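PDB 4K7C: aminopeptidase C from Lactobacillus rhamnosus, which probably removes residues one at a time from the N-terminal end of peptides, as a papain-like cysteine peptidase. Local coordinates for residues S53-T58 with K380-N385; W102-K107 with E171-L176; K107-Y112 with A202-M207; A269-K274 with P438-G443; A305-K310 with K415-A420. One frame throughout, in Å; residues are numbered along the deposited sequence.

Contact 1: S53-T58 with K380-N385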
# COMPACT_ATOMS: atom_id res chain seq x y z
N SER A 53 0.73 35.11 18.96
CA SER A 53 1.37 36.43 19.11
C SER A 53 2.79 36.32 19.67
O SER A 53 3.64 37.12 19.30
CB SER A 53 0.47 37.41 19.94
OG SER A 53 0.38 37.04 21.29
N ILE A 54 3.05 35.31 20.51
CA ILE A 54 4.42 35.01 21.00
C ILE A 54 4.77 33.65 20.46
O ILE A 54 4.06 32.68 20.75
CB ILE A 54 4.44 34.93 22.54
CG1 ILE A 54 3.98 36.29 22.99
CG2 ILE A 54 5.86 34.50 23.00
CD1 ILE A 54 3.88 36.42 24.46
N GLU A 55 5.78 33.59 19.63
CA GLU A 55 6.17 32.34 19.02
C GLU A 55 7.66 32.21 18.93
O GLU A 55 8.31 33.02 18.25
CB GLU A 55 5.57 32.26 17.65
CG GLU A 55 5.71 30.86 17.06
CD GLU A 55 4.98 30.75 15.71
OE1 GLU A 55 4.77 31.79 15.06
OE2 GLU A 55 4.60 29.65 15.29
N LEU A 56 8.21 31.18 19.55
CA LEU A 56 9.65 30.91 19.45
C LEU A 56 9.94 30.19 18.14
O LEU A 56 9.12 29.40 17.62
CB LEU A 56 10.15 30.04 20.62
CG LEU A 56 9.69 30.53 22.01
CD1 LEU A 56 10.19 29.66 23.14
CD2 LEU A 56 9.99 31.96 22.27
N ASP A 57 11.15 30.39 17.66
CA ASP A 57 11.56 29.72 16.44
C ASP A 57 12.26 28.40 16.85
O ASP A 57 13.40 28.42 17.35
CB ASP A 57 12.46 30.69 15.69
CG ASP A 57 13.01 30.10 14.41
OD1 ASP A 57 12.55 28.97 14.03
OD2 ASP A 57 13.90 30.78 13.81
N THR A 58 11.59 27.26 16.74
CA THR A 58 12.10 25.99 17.30
C THR A 58 12.36 24.87 16.29
O THR A 58 12.80 23.78 16.66
CB THR A 58 11.20 25.47 18.43
OG1 THR A 58 9.85 25.32 17.95
CG2 THR A 58 11.20 26.41 19.70
N LYS A 380 -4.63 30.44 23.45
CA LYS A 380 -4.11 29.21 22.93
C LYS A 380 -2.58 29.21 23.03
O LYS A 380 -1.98 30.25 23.11
CB LYS A 380 -4.56 28.89 21.49
CG LYS A 380 -4.36 29.97 20.49
CD LYS A 380 -5.20 29.80 19.23
CE LYS A 380 -4.95 30.91 18.21
NZ LYS A 380 -5.89 30.62 17.10
N TRP A 381 -2.03 27.99 23.10
CA TRP A 381 -0.64 27.73 23.40
C TRP A 381 -0.12 26.82 22.30
O TRP A 381 -0.81 25.87 21.83
CB TRP A 381 -0.51 26.97 24.71
CG TRP A 381 -1.11 27.71 25.89
CD1 TRP A 381 -2.42 27.73 26.24
CD2 TRP A 381 -0.39 28.38 26.93
NE1 TRP A 381 -2.60 28.53 27.38
CE2 TRP A 381 -1.36 28.93 27.81
CE3 TRP A 381 0.99 28.70 27.13
CZ2 TRP A 381 -1.01 29.71 28.91
CZ3 TRP A 381 1.34 29.42 28.25
CH2 TRP A 381 0.35 29.94 29.11
N LYS A 382 1.12 27.10 21.89
CA LYS A 382 1.78 26.33 20.87
C LYS A 382 2.61 25.24 21.52
O LYS A 382 3.42 25.47 22.46
CB LYS A 382 2.65 27.18 19.97
CG LYS A 382 3.39 26.43 18.88
CD LYS A 382 4.20 27.34 17.97
CE LYS A 382 4.58 26.57 16.70
NZ LYS A 382 5.70 27.17 15.96
N VAL A 383 2.46 24.03 21.00
CA VAL A 383 2.99 22.84 21.68
C VAL A 383 3.89 22.02 20.76
O VAL A 383 3.45 21.52 19.70
CB VAL A 383 1.84 21.94 22.19
CG1 VAL A 383 2.34 20.62 22.82
CG2 VAL A 383 1.10 22.71 23.17
N GLU A 384 5.13 21.87 21.15
CA GLU A 384 6.00 20.96 20.43
C GLU A 384 5.82 19.56 20.91
O GLU A 384 6.07 19.24 22.09
CB GLU A 384 7.52 21.35 20.54
CG GLU A 384 8.42 20.33 19.81
CD GLU A 384 9.89 20.67 19.91
OE1 GLU A 384 10.21 21.55 20.74
OE2 GLU A 384 10.70 19.96 19.29
N ASN A 385 5.38 18.68 19.99
CA ASN A 385 5.21 17.28 20.34
C ASN A 385 6.41 16.51 19.83
O ASN A 385 7.26 17.09 19.21
CB ASN A 385 3.89 16.66 19.83
CG ASN A 385 3.38 15.50 20.71
OD1 ASN A 385 4.06 14.95 21.58
ND2 ASN A 385 2.12 15.13 20.48
O HOH W 1 7.72 27.15 17.98

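Contact 2: W102-K107 with E171-L176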
# COMPACT_ATOMS: atom_id res chain seq x y z
N TRP A 102 20.87 5.22 30.61
CA TRP A 102 21.23 5.54 31.98
C TRP A 102 20.00 5.57 32.87
O TRP A 102 20.03 5.07 33.99
CB TRP A 102 21.96 6.84 32.01
CG TRP A 102 23.31 6.74 31.37
CD1 TRP A 102 23.81 7.48 30.33
CD2 TRP A 102 24.36 5.84 31.75
NE1 TRP A 102 25.10 7.09 30.06
CE2 TRP A 102 25.46 6.09 30.91
CE3 TRP A 102 24.48 4.86 32.72
CZ2 TRP A 102 26.71 5.38 31.02
CZ3 TRP A 102 25.68 4.13 32.82
CH2 TRP A 102 26.77 4.38 31.97
N ASP A 103 18.86 5.98 32.31
CA ASP A 103 17.63 5.93 33.03
C ASP A 103 17.25 4.48 33.44
O ASP A 103 16.98 4.13 34.64
CB ASP A 103 16.49 6.58 32.24
CG ASP A 103 15.20 6.62 33.03
OD1 ASP A 103 15.22 7.20 34.14
OD2 ASP A 103 14.14 6.05 32.52
N LYS A 104 17.18 3.58 32.49
CA LYS A 104 16.95 2.17 32.76
C LYS A 104 17.91 1.51 33.70
O LYS A 104 17.56 0.72 34.53
CB LYS A 104 16.92 1.39 31.45
CG LYS A 104 15.77 1.67 30.51
CD LYS A 104 14.91 0.47 30.33
CE LYS A 104 13.58 0.70 29.56
NZ LYS A 104 12.61 1.62 30.20
N PHE A 105 19.20 1.80 33.52
CA PHE A 105 20.17 1.20 34.38
C PHE A 105 20.05 1.73 35.83
O PHE A 105 20.03 0.93 36.77
CB PHE A 105 21.57 1.40 33.81
CG PHE A 105 22.60 0.56 34.50
CD1 PHE A 105 22.42 -0.82 34.61
CD2 PHE A 105 23.74 1.13 35.01
CE1 PHE A 105 23.30 -1.61 35.29
CE2 PHE A 105 24.66 0.29 35.67
CZ PHE A 105 24.45 -1.07 35.75
N GLU A 106 19.90 3.03 35.98
CA GLU A 106 19.75 3.68 37.32
C GLU A 106 18.45 3.21 37.92
O GLU A 106 18.43 2.81 39.06
CB GLU A 106 19.78 5.19 37.22
CG GLU A 106 21.19 5.71 36.93
CD GLU A 106 22.14 5.73 38.17
OE1 GLU A 106 21.73 5.49 39.35
OE2 GLU A 106 23.37 5.99 37.92
N LYS A 107 17.39 3.12 37.12
CA LYS A 107 16.11 2.57 37.67
C LYS A 107 16.21 1.12 38.18
O LYS A 107 15.50 0.80 39.09
CB LYS A 107 14.98 2.73 36.66
CG LYS A 107 14.45 4.12 36.49
CD LYS A 107 13.41 4.20 35.34
CE LYS A 107 12.69 5.50 35.42
NZ LYS A 107 12.07 5.79 34.08
N GLU A 171 9.65 -5.05 24.23
CA GLU A 171 10.35 -6.32 24.56
C GLU A 171 11.44 -6.10 25.66
O GLU A 171 11.61 -6.92 26.59
CB GLU A 171 10.96 -6.95 23.31
CG GLU A 171 10.03 -7.40 22.12
CD GLU A 171 10.68 -7.32 20.60
OE1 GLU A 171 11.85 -7.81 20.28
OE2 GLU A 171 9.96 -6.77 19.64
N LEU A 172 12.13 -4.98 25.57
CA LEU A 172 13.12 -4.62 26.59
C LEU A 172 12.41 -4.44 27.94
O LEU A 172 12.89 -4.96 28.92
CB LEU A 172 13.94 -3.38 26.17
CG LEU A 172 14.79 -2.69 27.27
CD1 LEU A 172 15.80 -3.70 27.78
CD2 LEU A 172 15.39 -1.43 26.75
N ASN A 173 11.32 -3.69 28.00
CA ASN A 173 10.64 -3.54 29.30
C ASN A 173 10.15 -4.89 29.82
O ASN A 173 10.28 -5.17 31.03
CB ASN A 173 9.47 -2.56 29.24
CG ASN A 173 9.97 -1.15 29.13
OD1 ASN A 173 10.86 -0.75 29.87
ND2 ASN A 173 9.47 -0.41 28.17
N GLY A 174 9.62 -5.73 28.92
CA GLY A 174 9.15 -7.06 29.36
C GLY A 174 10.25 -7.89 29.99
O GLY A 174 10.10 -8.49 31.06
N LEU A 175 11.41 -7.95 29.34
CA LEU A 175 12.53 -8.79 29.83
C LEU A 175 13.19 -8.16 31.03
O LEU A 175 13.46 -8.86 32.00
CB LEU A 175 13.60 -8.99 28.72
CG LEU A 175 14.80 -9.87 29.09
CD1 LEU A 175 14.32 -11.27 29.45
CD2 LEU A 175 15.83 -9.84 27.93
N LEU A 176 13.27 -6.83 31.05
CA LEU A 176 13.96 -6.21 32.18
C LEU A 176 13.06 -6.35 33.45
O LEU A 176 13.56 -6.62 34.55
CB LEU A 176 14.35 -4.77 31.89
CG LEU A 176 15.07 -4.01 33.01
CD1 LEU A 176 16.34 -4.76 33.36
CD2 LEU A 176 15.33 -2.63 32.48

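Contact 3: K107-Y112 with A202-M207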
# COMPACT_ATOMS: atom_id res chain seq x y z
N LYS A 107 17.39 3.12 37.12
CA LYS A 107 16.11 2.57 37.67
C LYS A 107 16.21 1.12 38.18
O LYS A 107 15.50 0.80 39.09
CB LYS A 107 14.98 2.73 36.66
CG LYS A 107 14.45 4.12 36.49
CD LYS A 107 13.41 4.20 35.34
CE LYS A 107 12.69 5.50 35.42
NZ LYS A 107 12.07 5.79 34.08
N SER A 108 17.05 0.27 37.56
CA SER A 108 17.30 -1.11 37.99
C SER A 108 17.86 -1.13 39.44
O SER A 108 17.25 -1.72 40.35
CB SER A 108 18.19 -1.85 36.94
OG SER A 108 17.62 -1.90 35.59
N ASN A 109 18.87 -0.31 39.68
CA ASN A 109 19.43 -0.08 41.00
C ASN A 109 18.45 0.56 42.00
O ASN A 109 18.35 0.09 43.16
CB ASN A 109 20.65 0.83 40.87
CG ASN A 109 21.43 0.93 42.18
OD1 ASN A 109 21.89 -0.13 42.66
ND2 ASN A 109 21.59 2.09 42.70
N TYR A 110 17.75 1.58 41.53
CA TYR A 110 16.65 2.17 42.32
C TYR A 110 15.64 1.15 42.80
O TYR A 110 15.35 1.11 43.99
CB TYR A 110 15.98 3.36 41.58
CG TYR A 110 15.38 4.38 42.50
CD1 TYR A 110 16.10 5.50 42.85
CD2 TYR A 110 14.11 4.26 43.00
CE1 TYR A 110 15.60 6.47 43.66
CE2 TYR A 110 13.60 5.25 43.85
CZ TYR A 110 14.36 6.33 44.19
OH TYR A 110 13.92 7.35 45.00
N PHE A 111 15.18 0.27 41.90
CA PHE A 111 14.27 -0.79 42.22
C PHE A 111 14.86 -1.74 43.29
O PHE A 111 14.18 -2.09 44.25
CB PHE A 111 13.89 -1.56 40.95
CG PHE A 111 13.06 -2.79 41.21
CD1 PHE A 111 11.68 -2.72 41.36
CD2 PHE A 111 13.67 -4.02 41.22
CE1 PHE A 111 10.96 -3.89 41.59
CE2 PHE A 111 13.00 -5.16 41.48
CZ PHE A 111 11.61 -5.12 41.65
N TYR A 112 16.10 -2.15 43.12
CA TYR A 112 16.70 -3.09 44.07
C TYR A 112 16.75 -2.43 45.46
O TYR A 112 16.56 -3.11 46.48
CB TYR A 112 18.08 -3.49 43.65
CG TYR A 112 18.18 -4.26 42.37
CD1 TYR A 112 17.23 -5.22 42.00
CD2 TYR A 112 19.28 -4.09 41.51
CE1 TYR A 112 17.35 -6.00 40.85
CE2 TYR A 112 19.43 -4.85 40.35
CZ TYR A 112 18.45 -5.78 39.97
OH TYR A 112 18.55 -6.57 38.81
N ALA A 202 27.12 -7.64 47.21
CA ALA A 202 27.77 -8.45 46.16
C ALA A 202 26.70 -9.04 45.18
O ALA A 202 26.91 -9.14 43.97
CB ALA A 202 28.49 -9.62 46.78
N ALA A 203 25.60 -9.49 45.77
CA ALA A 203 24.53 -10.04 44.98
C ALA A 203 23.99 -8.94 44.02
O ALA A 203 23.74 -9.18 42.78
CB ALA A 203 23.41 -10.49 45.94
N LYS A 204 23.72 -7.79 44.58
CA LYS A 204 23.20 -6.64 43.82
C LYS A 204 24.18 -6.31 42.69
O LYS A 204 23.79 -6.03 41.61
CB LYS A 204 22.91 -5.43 44.70
CG LYS A 204 22.08 -4.42 43.94
CD LYS A 204 21.83 -3.06 44.58
CE LYS A 204 23.12 -2.33 44.93
NZ LYS A 204 22.72 -0.98 45.31
N GLN A 205 25.49 -6.30 42.96
CA GLN A 205 26.47 -6.01 41.89
C GLN A 205 26.46 -7.03 40.75
O GLN A 205 26.62 -6.66 39.63
CB GLN A 205 27.89 -5.82 42.50
CG GLN A 205 27.86 -4.58 43.41
CD GLN A 205 27.59 -3.27 42.59
OE1 GLN A 205 28.15 -3.12 41.52
NE2 GLN A 205 26.75 -2.39 43.07
N LYS A 206 26.25 -8.30 41.04
CA LYS A 206 26.19 -9.31 40.02
C LYS A 206 24.89 -9.07 39.19
O LYS A 206 24.96 -9.15 37.95
CB LYS A 206 26.22 -10.71 40.64
CG LYS A 206 25.86 -11.87 39.70
CD LYS A 206 25.16 -13.07 40.38
CE LYS A 206 24.08 -13.78 39.50
NZ LYS A 206 22.68 -13.20 39.61
N MSE A 207 23.80 -8.74 39.88
CA MSE A 207 22.46 -8.46 39.23
C MSE A 207 22.59 -7.29 38.28
O MSE A 207 22.15 -7.36 37.11
CB MSE A 207 21.39 -8.12 40.23
CG MSE A 207 21.09 -9.34 41.09
SE MSE A 207 20.02 -8.73 42.63
CE MSE A 207 20.02 -10.55 43.32

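Contact 4: A269-K274 with P438-G443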
# COMPACT_ATOMS: atom_id res chain seq x y z
N ALA A 269 -7.38 18.99 48.21
CA ALA A 269 -7.34 19.45 49.63
C ALA A 269 -6.05 19.05 50.36
O ALA A 269 -5.62 19.75 51.28
CB ALA A 269 -8.56 18.93 50.36
N ASP A 270 -5.45 17.93 49.99
CA ASP A 270 -4.21 17.48 50.63
C ASP A 270 -2.96 18.28 50.17
O ASP A 270 -1.86 18.00 50.64
CB ASP A 270 -3.98 15.98 50.34
CG ASP A 270 -3.76 15.68 48.82
OD1 ASP A 270 -4.51 16.26 47.96
OD2 ASP A 270 -2.88 14.81 48.49
N LYS A 271 -3.12 19.20 49.21
CA LYS A 271 -1.99 19.91 48.61
C LYS A 271 -2.14 21.41 48.63
O LYS A 271 -2.32 22.07 47.58
CB LYS A 271 -1.76 19.39 47.18
CG LYS A 271 -1.50 17.93 47.12
CD LYS A 271 -1.37 17.46 45.68
CE LYS A 271 -0.83 16.01 45.60
NZ LYS A 271 -1.83 14.94 45.81
N PRO A 272 -2.02 22.02 49.83
CA PRO A 272 -2.06 23.45 49.80
C PRO A 272 -0.93 24.05 48.96
O PRO A 272 0.17 23.47 48.87
CB PRO A 272 -1.89 23.87 51.28
CG PRO A 272 -1.44 22.66 52.00
CD PRO A 272 -1.94 21.49 51.21
N TYR A 273 -1.23 25.21 48.42
CA TYR A 273 -0.36 25.93 47.51
C TYR A 273 0.85 26.54 48.25
O TYR A 273 0.85 26.70 49.50
CB TYR A 273 -1.10 26.99 46.80
CG TYR A 273 -2.22 26.51 45.88
CD1 TYR A 273 -2.00 25.49 44.95
CD2 TYR A 273 -3.50 27.13 45.89
CE1 TYR A 273 -3.00 25.05 44.09
CE2 TYR A 273 -4.51 26.69 45.05
CZ TYR A 273 -4.24 25.64 44.15
OH TYR A 273 -5.16 25.18 43.26
N LYS A 274 1.87 26.88 47.49
CA LYS A 274 3.12 27.49 48.09
C LYS A 274 3.82 26.59 49.08
O LYS A 274 4.34 27.03 50.09
CB LYS A 274 2.78 28.83 48.78
CG LYS A 274 2.06 29.78 47.89
CD LYS A 274 1.71 31.04 48.64
CE LYS A 274 1.46 32.21 47.71
NZ LYS A 274 1.07 33.36 48.62
N PRO A 438 3.17 6.76 47.17
CA PRO A 438 3.77 6.36 45.87
C PRO A 438 2.83 6.44 44.64
O PRO A 438 3.26 6.69 43.49
CB PRO A 438 4.20 4.91 46.13
CG PRO A 438 4.42 4.85 47.61
CD PRO A 438 3.43 5.78 48.24
N TRP A 439 1.57 6.16 44.94
CA TRP A 439 0.47 6.02 43.97
C TRP A 439 -0.24 7.37 43.88
O TRP A 439 -1.32 7.48 43.29
CB TRP A 439 -0.53 4.92 44.48
CG TRP A 439 -0.82 4.98 45.95
CD1 TRP A 439 -1.71 5.80 46.58
CD2 TRP A 439 -0.18 4.24 46.96
NE1 TRP A 439 -1.64 5.60 47.96
CE2 TRP A 439 -0.76 4.59 48.20
CE3 TRP A 439 0.81 3.26 46.94
CZ2 TRP A 439 -0.29 4.07 49.40
CZ3 TRP A 439 1.22 2.71 48.13
CH2 TRP A 439 0.69 3.12 49.34
N ASP A 440 0.32 8.41 44.48
CA ASP A 440 -0.22 9.77 44.21
C ASP A 440 -0.27 10.11 42.74
O ASP A 440 0.62 9.74 41.97
CB ASP A 440 0.60 10.86 44.94
CG ASP A 440 -0.14 12.20 45.00
OD1 ASP A 440 -0.00 13.01 44.04
OD2 ASP A 440 -0.77 12.44 46.05
N PRO A 441 -1.30 10.90 42.29
CA PRO A 441 -1.26 11.19 40.89
C PRO A 441 -0.11 12.00 40.41
O PRO A 441 0.16 11.93 39.24
CB PRO A 441 -2.51 12.02 40.63
CG PRO A 441 -3.20 12.12 41.89
CD PRO A 441 -2.62 11.20 42.88
N MSE A 442 0.51 12.82 41.23
CA MSE A 442 1.70 13.57 40.80
C MSE A 442 2.98 12.75 40.82
O MSE A 442 4.07 13.30 40.57
CB MSE A 442 1.83 14.74 41.80
CG MSE A 442 0.75 15.83 41.63
SE MSE A 442 0.53 16.71 39.95
CE MSE A 442 -1.21 15.93 39.48
N GLY A 443 2.87 11.51 41.27
CA GLY A 443 3.91 10.47 41.10
C GLY A 443 3.87 9.81 39.71
O GLY A 443 4.72 8.90 39.41

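Contact 5: A305-K310 with K415-A420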
# COMPACT_ATOMS: atom_id res chain seq x y z
N ALA A 305 4.62 30.67 33.10
CA ALA A 305 4.87 30.17 31.76
C ALA A 305 4.95 31.24 30.72
O ALA A 305 5.84 31.20 29.87
CB ALA A 305 3.84 29.09 31.36
N ILE A 306 3.98 32.17 30.73
CA ILE A 306 4.01 33.29 29.83
C ILE A 306 5.27 34.19 29.93
O ILE A 306 5.84 34.59 28.96
CB ILE A 306 2.71 34.11 30.03
CG1 ILE A 306 1.53 33.29 29.58
CG2 ILE A 306 2.73 35.39 29.23
CD1 ILE A 306 0.16 33.79 30.09
N LYS A 307 5.68 34.47 31.16
CA LYS A 307 6.89 35.24 31.46
C LYS A 307 8.14 34.56 30.82
O LYS A 307 8.95 35.19 30.10
CB LYS A 307 7.01 35.36 32.98
CG LYS A 307 8.05 36.37 33.38
CD LYS A 307 8.04 36.57 34.89
CE LYS A 307 8.95 37.73 35.27
NZ LYS A 307 9.08 37.70 36.74
N GLN A 308 8.23 33.26 30.98
CA GLN A 308 9.33 32.50 30.41
C GLN A 308 9.28 32.53 28.85
O GLN A 308 10.30 32.77 28.17
CB GLN A 308 9.35 31.07 31.02
CG GLN A 308 10.54 30.25 30.60
CD GLN A 308 10.90 29.17 31.59
OE1 GLN A 308 11.01 29.41 32.79
NE2 GLN A 308 11.13 27.95 31.08
N LEU A 309 8.10 32.28 28.29
CA LEU A 309 7.94 32.44 26.83
C LEU A 309 8.30 33.83 26.30
O LEU A 309 8.97 33.95 25.28
CB LEU A 309 6.48 32.02 26.40
CG LEU A 309 6.22 30.51 26.62
CD1 LEU A 309 4.74 30.23 26.39
CD2 LEU A 309 7.07 29.64 25.67
N LYS A 310 7.91 34.87 27.03
CA LYS A 310 8.13 36.24 26.57
C LYS A 310 9.64 36.57 26.62
O LYS A 310 10.14 37.38 25.84
CB LYS A 310 7.33 37.21 27.41
CG LYS A 310 5.87 37.34 27.07
CD LYS A 310 5.26 38.38 28.01
CE LYS A 310 3.93 38.83 27.52
NZ LYS A 310 3.30 39.67 28.58
N LYS A 415 13.90 29.53 38.11
CA LYS A 415 13.71 30.13 39.44
C LYS A 415 13.75 31.66 39.43
O LYS A 415 13.04 32.32 40.22
CB LYS A 415 14.71 29.52 40.43
CG LYS A 415 14.38 28.12 40.92
CD LYS A 415 15.53 27.56 41.78
CE LYS A 415 15.25 26.19 42.17
NZ LYS A 415 16.38 25.56 42.90
N LYS A 416 14.56 32.23 38.54
CA LYS A 416 14.66 33.66 38.45
C LYS A 416 13.36 34.39 38.06
O LYS A 416 13.26 35.58 38.21
CB LYS A 416 15.71 34.03 37.43
CG LYS A 416 15.36 33.68 36.02
CD LYS A 416 16.61 33.82 35.19
CE LYS A 416 16.31 33.71 33.73
NZ LYS A 416 17.52 34.26 33.03
N TYR A 417 12.37 33.65 37.51
CA TYR A 417 11.09 34.26 37.15
C TYR A 417 10.16 34.24 38.31
O TYR A 417 9.11 34.85 38.24
CB TYR A 417 10.46 33.46 35.98
CG TYR A 417 11.26 33.52 34.75
CD1 TYR A 417 11.60 34.77 34.17
CD2 TYR A 417 11.69 32.37 34.14
CE1 TYR A 417 12.36 34.83 33.02
CE2 TYR A 417 12.47 32.41 33.01
CZ TYR A 417 12.80 33.63 32.45
OH TYR A 417 13.58 33.68 31.34
N LEU A 418 10.53 33.52 39.39
CA LEU A 418 9.69 33.36 40.57
C LEU A 418 9.81 34.57 41.53
O LEU A 418 10.90 35.02 41.78
CB LEU A 418 10.11 32.14 41.36
CG LEU A 418 9.93 30.73 40.82
CD1 LEU A 418 10.27 29.67 41.88
CD2 LEU A 418 8.50 30.59 40.47
N PRO A 419 8.69 35.00 42.16
CA PRO A 419 8.71 36.00 43.22
C PRO A 419 9.59 35.52 44.35
O PRO A 419 9.74 34.32 44.59
CB PRO A 419 7.24 36.04 43.68
CG PRO A 419 6.46 35.60 42.50
CD PRO A 419 7.31 34.52 41.90
N ALA A 420 10.20 36.46 45.06
CA ALA A 420 11.08 36.11 46.17
C ALA A 420 10.45 35.18 47.18
O ALA A 420 11.10 34.28 47.70
CB ALA A 420 11.52 37.41 46.88
O HOH W 2 6.88 36.36 38.40

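Contact 1: S53-T58 with K380-N385
Chi1 of Glu55 (-169°) sets CG trans to N and sends the extended chain out to Lys382. That lysine has the same choice at chi1 (179°) and runs straight to NZ. The pair sits in the beta part of the papain-like fold. Strands 54-55 and 377-384 both pair antiparallel with strand 364-374, so the side chains bridge two strands that share a neighbour. Lys382 NZ donates to Glu55 OE2 at 2.8 Å, closing a salt bridge. NZ comes to the anti side of that oxygen, 20° out of the carboxylate plane. The methylenes add packing, with Lys382 CD 3.9 Å from Glu55 CG. Tyr396 gives Lys382 a cation-pi partner. Just after strand 377-384, Asn385 bonds through OD1 to His364 NE2, consistent with the Asn-His pair of papain-like active sites. Glu55 OE1 has a long, weak ion pair with Arg231 of the second subunit. One water accepts from Lys382 NZ at 2.9 Å, donates to Leu56 O at 2.7 Å and bonds to Thr58 OG1 at 2.8 Å.

Contact 2: W102-K107 with E171-L176
Lys104 lays its methylenes over the ends of two leucines. Its CD rests 3.8 Å from Leu176 CD2, and its CE lies 4.0 Å from Leu172 CD2. The chain is bent twice. Chi4 (-63°) turns NZ away from the leucines and over to Asn173, which crosses it at about a right angle. Lys104 NZ gives a weak hydrogen bond to Asn173 OD1 at 3.0 Å. Its stronger partners are Gln136 OE1 and Asp138 OD1, and Asn173 joins the same network through Gln136 NE2 and Asp138 OD1. The segments 102-107 of helix 96-117 and 171-176 of helix 170-192 run nearly parallel, at 14°, with axes 12.7 Å apart, and the long Lys104 side chain spans the gap. They belong to the helical region of this bleomycin hydrolase-type peptidase; helix 170-192 is probably an addition to the papain-like core. Helix 197-219 packs against both: Leu215 touches Lys104 and Ile214 touches Leu172. One turn further along, Lys107 NZ forms a salt bridge with Asp103 OD2 at 2.6 Å, on the syn lone pair of that oxygen.

Contact 3: K107-Y112 with A202-M207
A Met-aromatic contact joins helix 96-117 to helix 197-219: Met207, present as selenomethionine, sets its SE over one face of the Tyr112 ring. SE is 4.3 Å from the ring centroid and 15° off the ring normal. The carbonyl oxygen Ser108 O lies over the opposite face, offset toward the rim. Nearer the backbone of Met207, CB touches the hydroxyl end of the ring, 3.5 Å from Tyr112 OH. Lys204 packs obliquely on the other end of the tyrosine, its CG 3.7 Å from Tyr112 CD2. The segments 107-112 and 202-207 are roughly antiparallel, with a crossing angle of 150° and axes 11.0 Å apart. With helix 170-192, which supplies Leu180 and Leu187 against Tyr112, they form a three-helix packing in the helical region of this bleomycin hydrolase-type peptidase. Helices 170-192 and 197-219 are probably additions to the papain-like core. Beside the ring a polar group of contacts forms. Lys204 is bent at chi3, which swings NZ across to Asn109. NZ donates to Asn109 OD1 at 2.9 Å, tilted 15° from the carbonyl plane. The same NZ also bonds to Glu113 OE2, in a salt bridge, and to Ser2 O of the third subunit, while Asn109 ND2 donates to Ala3 O of the third subunit, so the amide is gripped at both ends and its rotation is fixed. Tyr112 OH is hydrogen-bonded to Asp211 OD2, with a weak bond to Asp183 OD2.

Contact 4: A269-K274 with P438-G443
Lys271 lies between two aspartates in a salt-bridge network. Its NZ donates to Asp440 OD2 at 2.7 Å, on the syn lone pair of that oxygen, and to Asp270 OD2 at 2.9 Å, on the syn side but 22° out of the carboxylate plane. The two acceptor oxygens, Asp270 OD2 and Asp440 OD2, are 4.0 Å apart. The lysine charge probably offsets their repulsion. A bend at chi4 (81°) brings NZ round to both carboxylates. Asp270 OD1 is held by Thr268 OG1.

Hydrogen bonds to the backbone shape the other loop. Asp440 OD1 accepts from Met442 N at 2.9 Å, an Asx turn, and Asp440 O accepts from Gly443 N, closing the 3-10 turn 441-443. One aspartate thus orders the turn with OD1 and the charge pair with OD2.

Apolar contact is slight, with Lys271 CE 4.3 Å from CG of Met442, a selenomethionine.

The segments flank two parallel strands. Residues 269-274 lead into strand 275-279. The loop of residues 438-443 comes after strand 434-436, close to the C-terminus, which in relatives of this family reaches the active-site cleft. Leu355 of helix 351-356 packs on Pro441 and Met442. Helix 126-133 covers Trp439 through Lys127 and Phe130, and Arg126 makes a cation-pi contact with the same indole.

Contact 5: A305-K310 with K415-A420
Tyr417 places its ring against two successive residues of a helix, Lys307 and Gln308. Its CG lies opposite the carbonyl carbon (chi1 -64°), which turns the ring to the helix. Lys307 and Gln308 both have CG trans to the backbone N and extended chains, and they reach different parts of the tyrosine. Gln308 covers one ring face with CA, offset toward the rim. Its amide stands 42° from the ring plane, with OE1 3.3 Å from Tyr417 CD2. Ser414 N holds that OE1 and Ser314 O holds NE2, so the amide is fixed. Over the opposite face lies Lys416 CG, above the ring centre. Lys307 runs beside the ring, CG 4.0 Å from Tyr417 CD1, and donates from NZ to Tyr417 O at 3.2 Å, 33° off the carbonyl plane. A water also bridges these two atoms. Tyr417 OH bonds to Glu313 OE1. The 3-10 turn 415-417 lies in the link between strand 408-414 and helix 420-429, while Leu309 of helix 298-310 packs on Val315 of strand 315-319 and Trp381 of strand 377-384.

Contacts 2 and 3 form one region of the helical part. Both use helix 96-117, share Lys107 and touch the third subunit, and their centres are 12 Å apart. Contacts 1 and 5 form a second region in the beta part, centres 17 Å apart. They touch directly, with Ile54 CD1 3.4 Å from Lys310 CG and Trp381 CH2 3.6 Å from Ile306 CG1. Contacts 1 and 2 lie on opposite sides of the chain's centre, 33 Å between centres. Contact 4 is separate from all, though its nearest atoms come within about 8 Å of contact 5. Asn385, probably an active-site residue, ends segment 380-385 of contact 1 but does not touch 53-58.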